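Long-range contacts in lysosome-associated membrane glycoprotein 3 (Homo sapiens, PDB 4AKM), which serves as a lysosomal membrane glycoprotein in the unfolded protein response and in fusion of lysosomes with autophagosomes, here seen as the membrane-proximal part of its luminal domain: residues G5-L10 against S58-N63; A19-Q24 against V132-V137; L71-D76 against V137-F142; I82-A87 against Q99-A104; Q109-H114 against N151-S156. One frame throughout, in Å; residues are numbered along the deposited sequence.

Contact 1. Residues G5-L10 against S58-N63; sequences GIYQVL and SNLLLN. With NAG (2-acetamido-2-deoxy-beta-D-glucopyranose), chain D.
The two sheets of the LAMP luminal beta prism face each other where Tyr7 and Val9 of strand 5-11 meet Leu60 and Leu62 of strand 57-64. The segments run at 134° between their N-to-C directions, and their axes approach to 7.7 Å. No hydrogen bond joins them, and side-chain packing carries the contact. At the Tyr7 end Leu62 does most of the work. Its CD2 lies over the face of the Tyr7 ring, 3.6 Å from the centroid, in a CH-pi contact, while the other methyl, Leu62 CD1, is 3.6 Å from Tyr7 CE2. The two side chains cross at about a right angle, and both methyls of the fork touch the ring. On the opposite face of that ring lies the backbone of its own strand, with Gly5 C above the centre. Leu60 then bridges Tyr7 to Val9, the next residue on the same side of the strand: Leu60 CD2 is 4.1 Å from Tyr7 CB, and Leu60 CD1 meets Val9 CG2 at 3.7 Å. Val9 CG2 is held toward the opposing strand by standing anti to its own carbonyl carbon. Around this core, Ala19 packs on Leu60, Ala49 on Leu62, and Ile42 and Pro44 on Tyr7. Asn59 points the other way, its CB 3.5 Å from O6 of the sugar attached to Asn70, and its ND2 makes a weak hydrogen bond to Asn70 OD1. Strand 57-64 thus turns Leu60 and Leu62 inward and Asn59 and Leu61 outward, the two-sided pattern of a sheet whose inner face packs on another, as in a beta prism.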
# COMPACT_ATOMS: atom_id res chain seq x y z
N GLY A 5 -9.12 4.68 2.78
CA GLY A 5 -8.43 5.73 3.50
C GLY A 5 -7.75 6.72 2.58
O GLY A 5 -7.26 6.33 1.51
N ILE A 6 -7.71 7.98 2.98
CA ILE A 6 -7.03 9.00 2.20
C ILE A 6 -5.72 9.41 2.88
O ILE A 6 -5.70 10.08 3.92
CB ILE A 6 -7.92 10.22 1.93
CG1 ILE A 6 -9.18 9.78 1.19
CG2 ILE A 6 -7.17 11.25 1.11
CD1 ILE A 6 -10.40 9.66 2.07
N TYR A 7 -4.62 8.98 2.27
CA TYR A 7 -3.30 9.14 2.84
C TYR A 7 -2.50 10.09 1.98
O TYR A 7 -2.87 10.38 0.84
CB TYR A 7 -2.61 7.79 2.92
CG TYR A 7 -3.44 6.75 3.63
CD1 TYR A 7 -3.95 6.99 4.90
CD2 TYR A 7 -3.74 5.54 3.02
CE1 TYR A 7 -4.72 6.05 5.54
CE2 TYR A 7 -4.50 4.60 3.65
CZ TYR A 7 -4.99 4.85 4.91
OH TYR A 7 -5.75 3.90 5.55
N GLN A 8 -1.38 10.54 2.53
CA GLN A 8 -0.68 11.67 1.95
C GLN A 8 0.70 11.80 2.57
O GLN A 8 0.85 11.69 3.79
CB GLN A 8 -1.51 12.91 2.25
CG GLN A 8 -1.14 14.13 1.48
CD GLN A 8 -1.85 15.35 2.02
OE1 GLN A 8 -1.49 15.87 3.07
NE2 GLN A 8 -2.88 15.80 1.30
N VAL A 9 1.70 12.03 1.73
CA VAL A 9 3.07 12.25 2.20
C VAL A 9 3.56 13.59 1.67
O VAL A 9 3.27 13.95 0.53
CB VAL A 9 4.01 11.12 1.74
CG1 VAL A 9 5.41 11.33 2.30
CG2 VAL A 9 3.47 9.76 2.17
N LEU A 10 4.30 14.34 2.48
CA LEU A 10 4.71 15.69 2.09
C LEU A 10 6.20 15.99 2.22
O LEU A 10 6.87 15.53 3.15
CB LEU A 10 3.92 16.73 2.87
CG LEU A 10 2.42 16.85 2.57
CD1 LEU A 10 1.73 17.67 3.65
CD2 LEU A 10 2.21 17.47 1.20
N SER A 58 10.42 6.83 -2.99
CA SER A 58 9.60 7.33 -1.89
C SER A 58 8.98 6.18 -1.11
O SER A 58 9.04 5.03 -1.53
CB SER A 58 8.48 8.22 -2.41
OG SER A 58 8.99 9.28 -3.21
N ASN A 59 8.37 6.50 0.03
CA ASN A 59 7.58 5.50 0.74
C ASN A 59 6.40 6.10 1.49
O ASN A 59 6.53 7.15 2.15
CB ASN A 59 8.43 4.64 1.68
CG ASN A 59 8.88 5.39 2.92
OD1 ASN A 59 9.78 6.23 2.87
ND2 ASN A 59 8.26 5.08 4.06
N LEU A 60 5.26 5.43 1.36
CA LEU A 60 4.09 5.68 2.17
C LEU A 60 4.02 4.59 3.23
O LEU A 60 3.90 3.41 2.93
CB LEU A 60 2.81 5.63 1.33
CG LEU A 60 1.53 5.59 2.16
CD1 LEU A 60 1.41 6.82 3.04
CD2 LEU A 60 0.30 5.43 1.28
N LEU A 61 4.13 5.00 4.49
CA LEU A 61 4.01 4.07 5.60
C LEU A 61 2.76 4.37 6.40
O LEU A 61 2.49 5.52 6.75
CB LEU A 61 5.25 4.13 6.49
CG LEU A 61 5.24 3.20 7.70
CD1 LEU A 61 5.16 1.74 7.28
CD2 LEU A 61 6.47 3.46 8.54
N LEU A 62 2.00 3.32 6.66
CA LEU A 62 0.74 3.42 7.37
C LEU A 62 0.86 2.62 8.65
O LEU A 62 1.10 1.42 8.61
CB LEU A 62 -0.38 2.84 6.52
CG LEU A 62 -0.49 3.42 5.11
CD1 LEU A 62 -1.54 2.66 4.33
CD2 LEU A 62 -0.83 4.90 5.16
N ASN A 63 0.71 3.28 9.78
CA ASN A 63 0.82 2.59 11.05
C ASN A 63 -0.50 2.50 11.77
O ASN A 63 -1.32 3.41 11.70
CB ASN A 63 1.87 3.25 11.96
CG ASN A 63 3.12 2.42 12.09
OD1 ASN A 63 4.12 2.67 11.42
ND2 ASN A 63 3.06 1.39 12.94
C1 NAG D . 9.54 1.53 4.52
C2 NAG D . 10.38 0.88 5.61
C3 NAG D . 11.69 1.64 5.79
C4 NAG D . 12.40 1.82 4.45
C5 NAG D . 11.45 2.31 3.36
C6 NAG D . 12.12 2.21 2.00
C7 NAG D . 9.34 -0.32 7.45
C8 NAG D . 8.91 -0.22 8.88
N2 NAG D . 9.63 0.83 6.85
O3 NAG D . 12.52 0.93 6.68
O4 NAG D . 13.46 2.75 4.58
O5 NAG D . 10.26 1.55 3.31
O6 NAG D . 11.22 2.67 1.02
O7 NAG D . 9.42 -1.41 6.88

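Contact 2. Residues A19-Q24 against V132-V137; sequences AEMGIQ and VKTTDV
Gly22, Ile23 and Gln24 pair with Thr135, Thr134 and Lys133 as an antiparallel ladder in the curled sheet of the beta prism. Gly22 with Thr135 and Gln24 with Lys133 are hydrogen-bonded pairs, and Ile23 with Thr134 is the non-hydrogen-bonded pair between them. Two of the four bonds are nearly straight: Gly22 N to Thr135 O at 2.8 Å and Lys133 N to Gln24 O at 2.9 Å.

The tight side is the one carrying Ile23 and Thr134. There Ile23 CG2 meets Val132 CG2 at 3.7 Å. Met21 is bent at chi2 and chi3, and its CE comes 3.7 Å from Thr134 CG2; Met21 and Val137 lie side by side, pointing the same way. Leu62 and Phe108 cover this side, packing on Ile23 and on Thr134 and Val137 respectively.

On the other side Thr135 CG2 still lies 3.7 Å from Gly22 CA, where glycine has no side chain. The looser part is the outer ends: the Lys133 chain leads away from its partner, and Gln24 NE2 is hydrogen-bonded to Asn41 OD1. At Asp136 the chain turns a corner out of this strand, and just past it Val137 CA makes a CA-H...O contact of 3.4 Å with Glu20 O.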
# COMPACT_ATOMS: atom_id res chain seq x y z
N ALA A 19 -2.39 9.01 -1.73
CA ALA A 19 -2.91 7.66 -1.90
C ALA A 19 -4.23 7.43 -1.19
O ALA A 19 -4.36 7.59 0.02
CB ALA A 19 -1.87 6.63 -1.46
N GLU A 20 -5.22 7.06 -1.98
CA GLU A 20 -6.51 6.65 -1.48
C GLU A 20 -6.63 5.17 -1.79
O GLU A 20 -6.26 4.75 -2.88
CB GLU A 20 -7.61 7.42 -2.18
CG GLU A 20 -7.40 8.93 -2.14
CD GLU A 20 -8.41 9.67 -2.99
OE1 GLU A 20 -9.20 9.00 -3.68
OE2 GLU A 20 -8.42 10.92 -2.96
N MET A 21 -7.12 4.40 -0.83
CA MET A 21 -7.29 2.96 -0.99
C MET A 21 -7.82 2.34 0.28
O MET A 21 -7.79 2.96 1.35
CB MET A 21 -5.97 2.27 -1.37
CG MET A 21 -4.86 2.39 -0.31
SD MET A 21 -3.18 2.41 -0.99
CE MET A 21 -3.15 0.88 -1.91
N GLY A 22 -8.31 1.12 0.15
CA GLY A 22 -8.68 0.30 1.28
C GLY A 22 -7.68 -0.83 1.29
O GLY A 22 -7.26 -1.30 0.24
N ILE A 23 -7.28 -1.24 2.49
CA ILE A 23 -6.27 -2.28 2.62
C ILE A 23 -6.70 -3.33 3.64
O ILE A 23 -7.26 -3.01 4.69
CB ILE A 23 -4.89 -1.68 2.96
CG1 ILE A 23 -4.42 -0.78 1.81
CG2 ILE A 23 -3.86 -2.77 3.20
CD1 ILE A 23 -3.38 0.23 2.21
N GLN A 24 -6.46 -4.58 3.28
CA GLN A 24 -6.85 -5.72 4.09
C GLN A 24 -5.61 -6.60 4.23
O GLN A 24 -4.82 -6.73 3.29
CB GLN A 24 -8.00 -6.47 3.40
CG GLN A 24 -8.66 -7.55 4.25
CD GLN A 24 -9.86 -8.21 3.57
OE1 GLN A 24 -9.71 -9.04 2.68
NE2 GLN A 24 -11.06 -7.82 3.99
N VAL A 132 -1.49 -9.26 1.42
CA VAL A 132 -2.15 -7.96 1.47
C VAL A 132 -3.09 -7.81 0.27
O VAL A 132 -2.77 -8.26 -0.83
CB VAL A 132 -1.12 -6.80 1.57
CG1 VAL A 132 -0.18 -6.79 0.38
CG2 VAL A 132 -1.83 -5.46 1.72
N LYS A 133 -4.25 -7.21 0.50
CA LYS A 133 -5.20 -6.91 -0.56
C LYS A 133 -5.58 -5.43 -0.57
O LYS A 133 -5.89 -4.85 0.47
CB LYS A 133 -6.45 -7.79 -0.47
CG LYS A 133 -6.42 -8.97 -1.44
CD LYS A 133 -7.25 -10.14 -0.95
CE LYS A 133 -6.78 -11.45 -1.60
NZ LYS A 133 -7.41 -12.67 -1.00
N THR A 134 -5.55 -4.82 -1.75
CA THR A 134 -5.95 -3.43 -1.90
C THR A 134 -7.26 -3.32 -2.66
O THR A 134 -7.61 -4.21 -3.43
CB THR A 134 -4.90 -2.58 -2.63
OG1 THR A 134 -4.91 -2.89 -4.03
CG2 THR A 134 -3.52 -2.84 -2.06
N THR A 135 -7.96 -2.22 -2.47
CA THR A 135 -9.25 -2.02 -3.10
C THR A 135 -9.49 -0.52 -3.23
O THR A 135 -8.91 0.25 -2.48
CB THR A 135 -10.37 -2.66 -2.26
OG1 THR A 135 -11.62 -2.50 -2.92
CG2 THR A 135 -10.46 -2.02 -0.91
N ASP A 136 -10.33 -0.10 -4.17
CA ASP A 136 -10.68 1.32 -4.30
C ASP A 136 -9.46 2.24 -4.42
O ASP A 136 -9.46 3.37 -3.93
CB ASP A 136 -11.56 1.76 -3.13
CG ASP A 136 -12.96 1.21 -3.23
OD1 ASP A 136 -13.60 1.44 -4.28
OD2 ASP A 136 -13.41 0.54 -2.29
N VAL A 137 -8.43 1.73 -5.07
CA VAL A 137 -7.16 2.42 -5.18
C VAL A 137 -7.19 3.58 -6.16
O VAL A 137 -7.56 3.41 -7.32
CB VAL A 137 -6.04 1.45 -5.62
CG1 VAL A 137 -4.73 2.18 -5.81
CG2 VAL A 137 -5.88 0.31 -4.62

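Contact 3. Residues L71-D76 against V137-F142; sequences LTFTKD and VQLQAF. With NAG (2-acetamido-2-deoxy-beta-D-glucopyranose), chain D.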
# COMPACT_ATOMS: atom_id res chain seq x y z
N LEU A 71 4.43 0.84 1.78
CA LEU A 71 4.44 0.85 0.33
C LEU A 71 5.61 1.69 -0.17
O LEU A 71 5.64 2.89 0.03
CB LEU A 71 3.12 1.43 -0.20
CG LEU A 71 1.85 0.68 0.20
CD1 LEU A 71 0.63 1.25 -0.50
CD2 LEU A 71 1.98 -0.81 -0.09
N THR A 72 6.57 1.04 -0.80
CA THR A 72 7.72 1.73 -1.38
C THR A 72 7.57 1.91 -2.89
O THR A 72 7.31 0.94 -3.62
CB THR A 72 9.03 0.98 -1.10
OG1 THR A 72 9.33 1.04 0.30
CG2 THR A 72 10.17 1.60 -1.89
N PHE A 73 7.77 3.16 -3.33
CA PHE A 73 7.68 3.55 -4.73
C PHE A 73 9.04 3.88 -5.34
O PHE A 73 9.89 4.50 -4.71
CB PHE A 73 6.79 4.79 -4.88
CG PHE A 73 5.43 4.64 -4.28
CD1 PHE A 73 5.22 4.85 -2.93
CD2 PHE A 73 4.34 4.32 -5.09
CE1 PHE A 73 3.96 4.72 -2.38
CE2 PHE A 73 3.09 4.20 -4.54
CZ PHE A 73 2.90 4.39 -3.19
N THR A 74 9.22 3.47 -6.60
CA THR A 74 10.41 3.80 -7.39
C THR A 74 9.95 4.37 -8.73
O THR A 74 9.01 3.85 -9.34
CB THR A 74 11.28 2.53 -7.64
OG1 THR A 74 11.95 2.16 -6.42
CG2 THR A 74 12.33 2.78 -8.71
N LYS A 75 10.58 5.46 -9.18
CA LYS A 75 10.33 5.95 -10.54
C LYS A 75 11.50 5.59 -11.46
O LYS A 75 12.66 5.88 -11.17
CB LYS A 75 10.03 7.45 -10.57
CG LYS A 75 11.16 8.37 -10.14
CD LYS A 75 10.79 9.84 -10.37
CE LYS A 75 10.48 10.12 -11.83
NZ LYS A 75 10.08 11.54 -12.06
N ASP A 76 11.19 4.93 -12.57
CA ASP A 76 12.22 4.53 -13.52
C ASP A 76 12.45 5.65 -14.51
O ASP A 76 13.55 5.80 -15.04
CB ASP A 76 11.84 3.23 -14.24
CG ASP A 76 13.00 2.26 -14.34
OD1 ASP A 76 14.16 2.71 -14.29
OD2 ASP A 76 12.75 1.04 -14.46
N VAL A 137 -8.43 1.73 -5.07
CA VAL A 137 -7.16 2.42 -5.18
C VAL A 137 -7.19 3.58 -6.16
O VAL A 137 -7.56 3.41 -7.32
CB VAL A 137 -6.04 1.45 -5.62
CG1 VAL A 137 -4.73 2.18 -5.81
CG2 VAL A 137 -5.88 0.31 -4.62
N GLN A 138 -6.81 4.75 -5.69
CA GLN A 138 -6.33 5.81 -6.57
C GLN A 138 -5.15 6.50 -5.92
O GLN A 138 -5.27 7.06 -4.84
CB GLN A 138 -7.42 6.83 -6.87
CG GLN A 138 -6.96 7.88 -7.87
CD GLN A 138 -8.11 8.54 -8.60
OE1 GLN A 138 -9.28 8.24 -8.34
NE2 GLN A 138 -7.79 9.43 -9.52
N LEU A 139 -4.00 6.46 -6.58
CA LEU A 139 -2.79 7.02 -6.00
C LEU A 139 -1.94 7.75 -7.03
O LEU A 139 -2.20 7.69 -8.23
CB LEU A 139 -1.97 5.94 -5.29
CG LEU A 139 -1.53 4.68 -6.04
CD1 LEU A 139 -0.30 4.93 -6.91
CD2 LEU A 139 -1.27 3.54 -5.06
N GLN A 140 -0.92 8.45 -6.53
CA GLN A 140 0.02 9.17 -7.36
C GLN A 140 1.25 9.49 -6.52
O GLN A 140 1.14 9.77 -5.33
CB GLN A 140 -0.62 10.46 -7.90
CG GLN A 140 0.23 11.20 -8.92
CD GLN A 140 -0.55 12.25 -9.69
OE1 GLN A 140 -1.78 12.18 -9.78
NE2 GLN A 140 0.15 13.22 -10.26
N ALA A 141 2.42 9.42 -7.15
CA ALA A 141 3.68 9.68 -6.46
C ALA A 141 4.65 10.51 -7.31
O ALA A 141 4.57 10.51 -8.54
CB ALA A 141 4.33 8.37 -6.03
N PHE A 142 5.56 11.21 -6.63
CA PHE A 142 6.57 12.06 -7.26
C PHE A 142 5.99 13.31 -7.94
O PHE A 142 5.76 14.33 -7.28
CB PHE A 142 7.44 11.27 -8.23
CG PHE A 142 7.98 9.99 -7.66
CD1 PHE A 142 9.05 10.01 -6.78
CD2 PHE A 142 7.41 8.78 -7.99
CE1 PHE A 142 9.54 8.84 -6.24
CE2 PHE A 142 7.90 7.60 -7.46
CZ PHE A 142 8.97 7.64 -6.58
C1 NAG D . 9.54 1.53 4.52
C2 NAG D . 10.38 0.88 5.61
C3 NAG D . 11.69 1.64 5.79
C4 NAG D . 12.40 1.82 4.45
C5 NAG D . 11.45 2.31 3.36
C6 NAG D . 12.12 2.21 2.00
C7 NAG D . 9.34 -0.32 7.45
C8 NAG D . 8.91 -0.22 8.88
N2 NAG D . 9.63 0.83 6.85
O3 NAG D . 12.52 0.93 6.68
O4 NAG D . 13.46 2.75 4.58
O5 NAG D . 10.26 1.55 3.31
O6 NAG D . 11.22 2.67 1.02
O7 NAG D . 9.42 -1.41 6.88
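Lys75 lays its aliphatic chain across one face of the Phe142 ring, and the two side chains slide past each other in opposite directions. Lys75 CB begins over the rim, 3.8 Å from Phe142 CE2, and makes a CH-pi contact with the ring. CG, set between the backbone N and the carbonyl carbon (chi1 65°), stands almost equally far from all six ring carbons, with Phe142 CZ at 4.2 Å. An extended chi2 carries CD on to the root of the ring, 3.9 Å from Phe142 CG. Beyond it the chain bends at chi3, and NZ ends beside Val112, with a long, weak ion pair to Glu77 OE1.

This is an inter-sheet contact of the beta prism: strand 67-75 belongs to the five-stranded sheet, strand 137-141 to the other. Phe142 follows the latter strand, and its CZ wedges against the former, 3.8 Å from Phe73 O at the ring edge and 4.0 Å from Phe73 CB. Deeper in, the Phe73 ring takes Ala141 CB over one face, with 4.2 Å to CD2, and Leu139 CD1 comes obliquely to within 4.2 Å of Phe73 CE2. Ile17 and Ile82 also pack on the Phe73 side chain. Thr72 lies on the side of the sheet that bears the glycan; its OG1 shares a 2.6 Å hydrogen bond with O6 of the sugar on Asn70.

Contact 4. Residues I82-A87 against Q99-A104; sequences ISEVGA and QGIKHA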
# COMPACT_ATOMS: atom_id res chain seq x y z
N ILE A 82 4.96 0.84 -7.56
CA ILE A 82 5.28 0.34 -6.23
C ILE A 82 6.37 -0.70 -6.39
O ILE A 82 6.18 -1.70 -7.07
CB ILE A 82 4.06 -0.30 -5.53
CG1 ILE A 82 3.06 0.77 -5.09
CG2 ILE A 82 4.50 -1.12 -4.33
CD1 ILE A 82 1.68 0.22 -4.77
N SER A 83 7.52 -0.46 -5.77
CA SER A 83 8.66 -1.36 -5.91
C SER A 83 8.84 -2.28 -4.70
O SER A 83 9.57 -3.27 -4.77
CB SER A 83 9.94 -0.58 -6.16
OG SER A 83 10.30 0.20 -5.03
N GLU A 84 8.19 -1.96 -3.58
CA GLU A 84 8.30 -2.85 -2.42
C GLU A 84 7.07 -2.83 -1.52
O GLU A 84 6.45 -1.78 -1.34
CB GLU A 84 9.56 -2.53 -1.61
CG GLU A 84 9.74 -3.37 -0.35
CD GLU A 84 11.15 -3.31 0.20
OE1 GLU A 84 12.08 -3.67 -0.55
OE2 GLU A 84 11.32 -2.92 1.38
N VAL A 85 6.69 -3.98 -0.97
CA VAL A 85 5.60 -3.96 0.02
C VAL A 85 5.94 -4.75 1.27
O VAL A 85 6.28 -5.92 1.20
CB VAL A 85 4.27 -4.49 -0.53
CG1 VAL A 85 3.16 -4.24 0.48
CG2 VAL A 85 3.93 -3.83 -1.86
N GLY A 86 5.83 -4.10 2.42
CA GLY A 86 6.10 -4.77 3.67
C GLY A 86 4.90 -4.65 4.57
O GLY A 86 4.16 -3.68 4.50
N ALA A 87 4.69 -5.64 5.42
CA ALA A 87 3.65 -5.55 6.42
C ALA A 87 4.03 -6.27 7.71
O ALA A 87 4.86 -7.20 7.72
CB ALA A 87 2.33 -6.06 5.89
N GLN A 99 4.57 -11.24 9.57
CA GLN A 99 5.13 -10.18 8.76
C GLN A 99 5.74 -10.68 7.47
O GLN A 99 5.97 -11.88 7.29
CB GLN A 99 6.13 -9.35 9.55
CG GLN A 99 7.26 -10.13 10.16
CD GLN A 99 8.35 -9.23 10.66
OE1 GLN A 99 8.79 -8.33 9.95
NE2 GLN A 99 8.78 -9.44 11.90
N GLY A 100 6.01 -9.75 6.56
CA GLY A 100 6.57 -10.15 5.29
C GLY A 100 6.84 -8.99 4.37
O GLY A 100 6.21 -7.94 4.46
N ILE A 101 7.80 -9.19 3.46
CA ILE A 101 8.17 -8.16 2.51
C ILE A 101 8.36 -8.77 1.14
O ILE A 101 9.01 -9.80 0.99
CB ILE A 101 9.49 -7.44 2.91
CG1 ILE A 101 9.38 -6.83 4.31
CG2 ILE A 101 9.86 -6.38 1.89
CD1 ILE A 101 10.43 -5.78 4.60
N LYS A 102 7.76 -8.13 0.14
CA LYS A 102 8.04 -8.42 -1.25
C LYS A 102 8.96 -7.33 -1.76
O LYS A 102 8.60 -6.13 -1.74
CB LYS A 102 6.75 -8.48 -2.05
CG LYS A 102 6.23 -9.88 -2.27
CD LYS A 102 6.89 -10.49 -3.49
CE LYS A 102 6.04 -11.63 -4.05
NZ LYS A 102 6.29 -11.84 -5.50
N HIS A 103 10.13 -7.75 -2.21
CA HIS A 103 11.24 -6.83 -2.43
C HIS A 103 11.37 -6.27 -3.84
O HIS A 103 11.63 -5.08 -4.01
CB HIS A 103 12.55 -7.49 -2.00
CG HIS A 103 12.77 -7.46 -0.53
ND1 HIS A 103 12.41 -8.51 0.30
CD2 HIS A 103 13.31 -6.51 0.28
CE1 HIS A 103 12.72 -8.20 1.55
NE2 HIS A 103 13.26 -7.00 1.56
N ALA A 104 11.20 -7.13 -4.84
CA ALA A 104 11.52 -6.72 -6.20
C ALA A 104 10.32 -6.86 -7.11
O ALA A 104 10.30 -7.74 -7.98
CB ALA A 104 12.69 -7.53 -6.74
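Glu84 reaches across to Ile101 and His103 at the exposed edge of a beta hairpin. Its CG is anti to the backbone N (chi1 178°) and passes 3.3 Å from Lys102 O; the carboxylate carbon CD then lies 3.7 Å from Ile101 CG2. At the tip, Glu84 OE1 is 3.2 Å from His103 CD2, approaching the ring obliquely, with the carboxylate and ring planes 75° apart. His103 is itself backed by Ile101, two residues before it, whose CG2 sits over the centre of one ring face.

Behind these side chains runs the antiparallel backbone ladder. Val85 pairs with Lys102 and Ala87 with Gly100 as hydrogen-bonded pairs; Lys102 N to Val85 O and Ala87 N to Gly100 O are each 2.9 Å. Between them lies the non-hydrogen-bonded pair Gly86 and Ile101, where Ile101 CG1 packs 3.9 Å from Gly86 CA.

Farther out, Ser83 and Glu84 both face Thr72 in a classic beta bulge, with Ser83 OG hydrogen-bonded to Thr74 OG1. Val85 turns to the other side, toward Leu71, Leu124 and Leu126. Strand 80-90 is thus flanked in the five-stranded sheet by strand 67-75 and by strand 97-110, which is outermost.

Contact 5. Residues Q109-H114 against N151-S156; sequences QTAVGH and NVDECS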
# COMPACT_ATOMS: atom_id res chain seq x y z
N GLN A 109 2.23 0.04 -12.01
CA GLN A 109 3.11 0.88 -12.81
C GLN A 109 2.31 1.88 -13.65
O GLN A 109 1.37 1.50 -14.35
CB GLN A 109 4.03 0.04 -13.70
CG GLN A 109 5.15 0.85 -14.35
CD GLN A 109 6.01 0.00 -15.27
OE1 GLN A 109 5.67 -1.14 -15.59
NE2 GLN A 109 7.14 0.56 -15.69
N THR A 110 2.69 3.15 -13.57
CA THR A 110 1.93 4.24 -14.19
C THR A 110 2.87 5.29 -14.77
O THR A 110 3.88 5.62 -14.16
CB THR A 110 1.04 4.94 -13.14
OG1 THR A 110 0.22 3.97 -12.49
CG2 THR A 110 0.16 5.99 -13.80
N ALA A 111 2.51 5.81 -15.95
CA ALA A 111 3.28 6.88 -16.58
C ALA A 111 3.41 8.07 -15.63
O ALA A 111 2.44 8.48 -15.00
CB ALA A 111 2.62 7.31 -17.88
N VAL A 112 4.62 8.62 -15.53
CA VAL A 112 4.90 9.70 -14.58
C VAL A 112 4.04 10.93 -14.88
O VAL A 112 3.86 11.32 -16.03
CB VAL A 112 6.41 10.04 -14.53
CG1 VAL A 112 6.94 10.40 -15.91
CG2 VAL A 112 6.68 11.16 -13.53
N GLY A 113 3.50 11.54 -13.82
CA GLY A 113 2.61 12.68 -13.97
C GLY A 113 1.15 12.28 -14.03
O GLY A 113 0.26 13.11 -13.87
N HIS A 114 0.91 10.99 -14.27
CA HIS A 114 -0.44 10.44 -14.24
C HIS A 114 -0.76 9.87 -12.86
O HIS A 114 0.08 9.86 -11.97
CB HIS A 114 -0.61 9.36 -15.30
CG HIS A 114 -0.57 9.87 -16.71
ND1 HIS A 114 -1.07 9.15 -17.78
CD2 HIS A 114 -0.09 11.02 -17.23
CE1 HIS A 114 -0.91 9.84 -18.89
NE2 HIS A 114 -0.31 10.98 -18.58
N ASN A 151 -3.34 12.58 -15.14
CA ASN A 151 -4.13 12.20 -16.31
C ASN A 151 -4.79 10.81 -16.21
O ASN A 151 -5.39 10.35 -17.18
CB ASN A 151 -3.27 12.29 -17.58
CG ASN A 151 -4.07 12.71 -18.80
OD1 ASN A 151 -5.29 12.59 -18.84
ND2 ASN A 151 -3.36 13.20 -19.82
N VAL A 152 -4.66 10.16 -15.06
CA VAL A 152 -5.32 8.88 -14.76
C VAL A 152 -4.89 7.69 -15.65
O VAL A 152 -4.39 7.87 -16.76
CB VAL A 152 -6.88 9.02 -14.71
CG1 VAL A 152 -7.54 8.43 -15.95
CG2 VAL A 152 -7.44 8.40 -13.44
N ASP A 153 -5.09 6.48 -15.12
CA ASP A 153 -4.83 5.23 -15.83
C ASP A 153 -5.66 4.13 -15.17
O ASP A 153 -6.35 4.38 -14.18
CB ASP A 153 -3.36 4.83 -15.77
CG ASP A 153 -2.53 5.43 -16.90
OD1 ASP A 153 -3.07 5.64 -18.01
OD2 ASP A 153 -1.32 5.66 -16.68
N GLU A 154 -5.57 2.91 -15.68
CA GLU A 154 -6.32 1.78 -15.12
C GLU A 154 -5.55 0.46 -15.18
O GLU A 154 -4.46 0.39 -15.74
CB GLU A 154 -7.68 1.64 -15.80
CG GLU A 154 -8.77 2.55 -15.24
CD GLU A 154 -9.66 1.85 -14.22
OE1 GLU A 154 -9.28 0.75 -13.75
OE2 GLU A 154 -10.73 2.39 -13.89
N CYS A 155 -6.14 -0.58 -14.60
CA CYS A 155 -5.49 -1.88 -14.47
C CYS A 155 -6.24 -2.98 -15.22
O CYS A 155 -5.68 -3.63 -16.11
CB CYS A 155 -5.36 -2.24 -12.99
SG CYS A 155 -6.81 -1.78 -11.98
N SER A 156 -7.50 -3.18 -14.84
CA SER A 156 -8.34 -4.22 -15.43
C SER A 156 -9.80 -3.99 -15.06
O SER A 156 -10.32 -4.60 -14.12
CB SER A 156 -7.89 -5.61 -14.96
OG SER A 156 -7.73 -5.65 -13.55
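The backbone from Ala111 to His114 forms a type II beta turn, closed by a 3.0 Å hydrogen bond from His114 N to Ala111 O, with Gly113 at phi 93°, and it brings His114 against Asn151 and Asp153. Asn151 CB stands over the middle of one imidazole face, 3.4 Å from the ring centroid, in a CH-pi contact, and the two side chains lie side by side, pointing the same way. Ala111 CB covers the opposite face toward the rim, so the turn folds its first residue under the ring of its last.

At the ring edge, Asp153 OD2 comes 3.7 Å from His114 ND1, with the carboxylate plane turned 49° from the ring. The same oxygen is 3.3 Å from Thr110 CG2, and Thr110 and Asp153 slide past each other in opposite directions; Thr110 OG1 is hydrogen-bonded to Phe108 O. No hydrogen bond crosses between the segments.

The contact lies at the surface, where the turn after strand 97-110 meets segment 151-156. Just beyond Asp153 this segment is fixed by the disulfide from Cys155 to Cys118 of strand 116-118, while Tyr80 of strand 80-90 is hydrogen-bonded through its hydroxyl to His114 O.

From the N terminus, contact 1 closes the first long loop, bringing strand 5-11 against strand 57-64 of the five-stranded sheet. Strand 14-27, which departs inside that loop, is claimed much later by contact 2, so the two cross; they also touch, through backbone bonds between strands 5-11 and 14-27. Contact 3 opens after contact 1 has closed, joins the two sheets a second time, crosses contact 2 and shares Val137 with it. Contact 4, a local hairpin, falls wholly within the spans of contacts 2 and 3. Contact 5 crosses both of these and ties the C-terminal end of the ordered chain to the end of strand 97-110, the strand that contact 4 also uses.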